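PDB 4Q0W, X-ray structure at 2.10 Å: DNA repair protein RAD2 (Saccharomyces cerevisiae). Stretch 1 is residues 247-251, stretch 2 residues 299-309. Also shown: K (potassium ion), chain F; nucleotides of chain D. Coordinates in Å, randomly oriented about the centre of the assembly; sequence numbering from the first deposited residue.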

# COMPACT_ATOMS: atom_id res chain seq x y z
N GLY A 247 0.42 -12.25 15.04
CA GLY A 247 0.63 -12.72 13.68
C GLY A 247 2.06 -12.61 13.18
O GLY A 247 3.00 -12.51 13.98
N LEU A 248 2.25 -12.62 11.86
CA LEU A 248 3.60 -12.58 11.31
C LEU A 248 3.82 -11.38 10.41
O LEU A 248 2.97 -11.08 9.56
N LYS A 249 4.95 -10.71 10.57
CA LYS A 249 5.29 -9.60 9.68
C LYS A 249 5.29 -10.08 8.23
O LYS A 249 5.76 -11.18 7.92
N GLY A 250 4.72 -9.27 7.34
CA GLY A 250 4.71 -9.60 5.93
C GLY A 250 3.51 -10.44 5.52
O GLY A 250 3.25 -10.60 4.33
N MET A 251 2.78 -10.98 6.50
CA MET A 251 1.61 -11.78 6.16
C MET A 251 0.32 -10.95 6.10
O MET A 251 -0.34 -10.71 7.12
N ASN A 299 14.07 -12.46 5.16
CA ASN A 299 14.20 -11.01 5.17
C ASN A 299 13.36 -10.37 6.27
O ASN A 299 13.77 -9.38 6.89
N ASN A 300 12.20 -10.96 6.56
CA ASN A 300 11.38 -10.46 7.66
C ASN A 300 11.78 -11.03 9.03
O ASN A 300 11.08 -10.79 10.02
N GLU A 301 12.89 -11.76 9.08
CA GLU A 301 13.44 -12.29 10.33
C GLU A 301 12.43 -13.16 11.06
O GLU A 301 12.28 -13.06 12.27
N ILE A 302 11.72 -14.00 10.32
CA ILE A 302 10.65 -14.78 10.91
C ILE A 302 11.23 -15.95 11.70
O ILE A 302 12.11 -16.66 11.22
N ILE A 303 10.73 -16.14 12.91
CA ILE A 303 11.10 -17.26 13.74
C ILE A 303 9.84 -18.05 14.05
O ILE A 303 8.89 -17.51 14.61
N LEU A 304 9.82 -19.32 13.67
CA LEU A 304 8.68 -20.18 14.01
C LEU A 304 9.14 -21.23 15.01
O LEU A 304 9.87 -22.18 14.66
N ASP A 305 8.72 -21.04 16.26
CA ASP A 305 9.18 -21.86 17.37
C ASP A 305 8.05 -22.77 17.86
O ASP A 305 7.11 -23.02 17.11
N ASP A 306 8.14 -23.23 19.10
CA ASP A 306 7.14 -24.18 19.64
C ASP A 306 5.81 -23.52 19.97
O ASP A 306 4.81 -24.20 20.22
N ASP A 307 5.78 -22.20 19.97
CA ASP A 307 4.52 -21.50 20.15
C ASP A 307 3.83 -21.32 18.80
O ASP A 307 2.80 -20.64 18.70
N PHE A 308 4.38 -21.93 17.75
CA PHE A 308 3.79 -21.74 16.43
C PHE A 308 3.50 -23.08 15.77
O PHE A 308 4.42 -23.81 15.44
N PRO A 309 2.21 -23.40 15.56
CA PRO A 309 1.05 -22.62 15.99
C PRO A 309 0.88 -22.70 17.51
O PRO A 309 1.49 -23.55 18.18

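Stretch 2 begins with Asn299, whose carbonyl O accepts from the O of water 2 (3.2 Å); that water O in turn accepts from Lys249 NZ (2.6 Å), at the end of an all-t side chain that runs past Asn300. The chain leaves its helix at Asn300, whose side chain (chi1 m) points toward the turn of stretch 1. Asn300 OD1 lies 3.4 Å from Lys249 CE, and Asn300 ND2 3.6 Å from Gly250 CA. No direct hydrogen bond joins the stretches; the amide suits this place because Asn300 ND2 can donate to the O of water 1 (2.9 Å), which donates to Lys249 O (2.8 Å). Gly250 must be bare: a CB would clash with Asn300 ND2, and at phi/psi 88/-13 would be jammed against Lys249 O. Gly250 N donates to DC10 OP1 (2.7 Å), while Leu248 O (3.0 Å), Met251 O (3.1 Å) and DC10 OP2 (3.0 Å) bind the potassium ion K.

Glu301 turns sideways, but Ile302 (m, m) points inward, Ile302 CD1 3.7 Å from Lys249 O and Ile302 CG2 4.3 Å from Leu248 CD1. Exposed Ile303 points away. Leu304 (m, t) starts sideways, yet Leu304 CD2 comes within 3.9 Å of Leu248 CD1. After the Asp305–Phe308 turn, Phe308 (chi1 t) points back, placing Phe308 CE2 4.0 Å from Leu248 CD1. Buried and apolar, Ile302, Leu304 and Phe308 suit the two methyls of Leu248 (m, t), which lie among them.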

# COMPACT_ATOMS: atom_id res chain seq x y z
CB LEU A 248 3.90 -13.85 10.51
CG LEU A 248 3.90 -15.20 11.24
CD1 LEU A 248 4.33 -16.29 10.27
CD2 LEU A 248 4.80 -15.17 12.47
CB LYS A 249 6.65 -9.02 10.04
CG LYS A 249 7.13 -7.95 9.06
CD LYS A 249 8.47 -7.36 9.44
CE LYS A 249 8.89 -6.28 8.44
NZ LYS A 249 10.25 -5.75 8.72
CB MET A 251 1.43 -12.96 7.12
CG MET A 251 2.56 -13.98 7.08
SD MET A 251 2.56 -15.03 5.60
CE MET A 251 3.96 -14.29 4.73
CB ASN A 299 13.85 -10.41 3.80
CG ASN A 299 14.11 -8.91 3.74
OD1 ASN A 299 13.17 -8.10 3.65
ND2 ASN A 299 15.37 -8.52 3.83
CB ASN A 300 9.88 -10.68 7.39
CG ASN A 300 9.35 -9.73 6.33
OD1 ASN A 300 9.90 -8.64 6.15
ND2 ASN A 300 8.29 -10.13 5.63
CB GLU A 301 13.93 -11.15 11.23
CG GLU A 301 15.09 -10.35 10.62
CD GLU A 301 15.69 -9.34 11.59
OE1 GLU A 301 14.94 -8.74 12.39
OE2 GLU A 301 16.92 -9.16 11.55
CB ILE A 302 9.66 -15.31 9.85
CG1 ILE A 302 9.01 -14.16 9.07
CG2 ILE A 302 8.59 -16.18 10.52
CD1 ILE A 302 8.17 -13.23 9.93
CB ILE A 303 11.72 -16.78 15.07
CG1 ILE A 303 12.97 -15.95 14.82
CG2 ILE A 303 12.04 -17.97 15.99
CD1 ILE A 303 13.41 -15.14 16.03
CB LEU A 304 8.10 -20.83 12.76
CG LEU A 304 7.83 -19.85 11.62
CD1 LEU A 304 7.36 -20.58 10.37
CD2 LEU A 304 6.77 -18.82 12.05
CB ASP A 305 9.68 -20.95 18.50
CG ASP A 305 8.65 -19.91 18.92
OD1 ASP A 305 7.42 -20.16 18.81
OD2 ASP A 305 9.06 -18.83 19.41
CB ASP A 306 7.69 -24.91 20.86
CG ASP A 306 8.89 -25.75 20.53
OD1 ASP A 306 8.82 -26.52 19.55
OD2 ASP A 306 9.92 -25.64 21.24
CB ASP A 307 4.73 -20.15 20.84
CG ASP A 307 3.44 -19.58 21.40
OD1 ASP A 307 2.56 -20.37 21.82
OD2 ASP A 307 3.30 -18.33 21.43
CB PHE A 308 4.70 -20.91 15.54
CG PHE A 308 4.08 -20.52 14.23
CD1 PHE A 308 4.15 -21.38 13.13
CD2 PHE A 308 3.43 -19.31 14.10
CE1 PHE A 308 3.57 -21.03 11.93
CE2 PHE A 308 2.85 -18.95 12.90
CZ PHE A 308 2.92 -19.81 11.81
CB PRO A 309 -0.11 -23.32 15.29
CG PRO A 309 0.35 -24.76 15.19
CD PRO A 309 1.82 -24.67 14.91
K K F . 0.86 -9.00 9.43
P DC D 10 2.48 -6.39 6.86
OP1 DC D 10 3.76 -6.79 7.51
OP2 DC D 10 1.20 -7.04 7.23
O5' DC D 10 2.29 -4.82 7.04
C5' DC D 10 3.43 -4.03 6.70
C4' DC D 10 3.11 -2.57 6.93
O4' DC D 10 2.24 -2.09 5.88
C3' DC D 10 2.42 -2.26 8.26
O3' DC D 10 3.29 -1.33 8.89
C2' DC D 10 1.06 -1.68 7.85
C1' DC D 10 1.35 -1.16 6.44
N1 DC D 10 0.24 -1.09 5.45
C2 DC D 10 0.01 0.14 4.81
O2 DC D 10 0.71 1.11 5.12
N3 DC D 10 -0.99 0.24 3.89
C4 DC D 10 -1.71 -0.83 3.59
N4 DC D 10 -2.67 -0.68 2.67
C5 DC D 10 -1.49 -2.10 4.23
C6 DC D 10 -0.51 -2.19 5.14
P DA D 9 -0.27 -9.44 1.38
OP1 DA D 9 0.13 -10.72 2.02
OP2 DA D 9 -1.72 -9.13 1.24
O5' DA D 9 0.45 -8.24 2.14
C5' DA D 9 1.87 -8.26 2.26
C4' DA D 9 2.35 -7.04 3.02
O4' DA D 9 2.08 -5.84 2.25
C3' DA D 9 1.69 -6.80 4.38
O3' DA D 9 2.76 -6.55 5.28
C2' DA D 9 0.79 -5.58 4.18
C1' DA D 9 1.56 -4.83 3.09
N9 DA D 9 0.77 -3.99 2.20
C8 DA D 9 -0.31 -4.38 1.46
N7 DA D 9 -0.81 -3.42 0.73
C5 DA D 9 0.01 -2.33 1.00
C6 DA D 9 -0.01 -1.00 0.53
N6 DA D 9 -0.92 -0.56 -0.35
N1 DA D 9 0.94 -0.15 1.00
C2 DA D 9 1.84 -0.62 1.89
N3 DA D 9 1.94 -1.86 2.40
C4 DA D 9 0.99 -2.66 1.91
O HOH W 1 6.98 -12.68 5.94
O HOH W 2 12.53 -6.94 8.48
O HOH W 3 -1.70 -8.42 9.49
O HOH W 4 1.97 -7.36 11.04
O HOH W 5 0.03 -9.05 11.88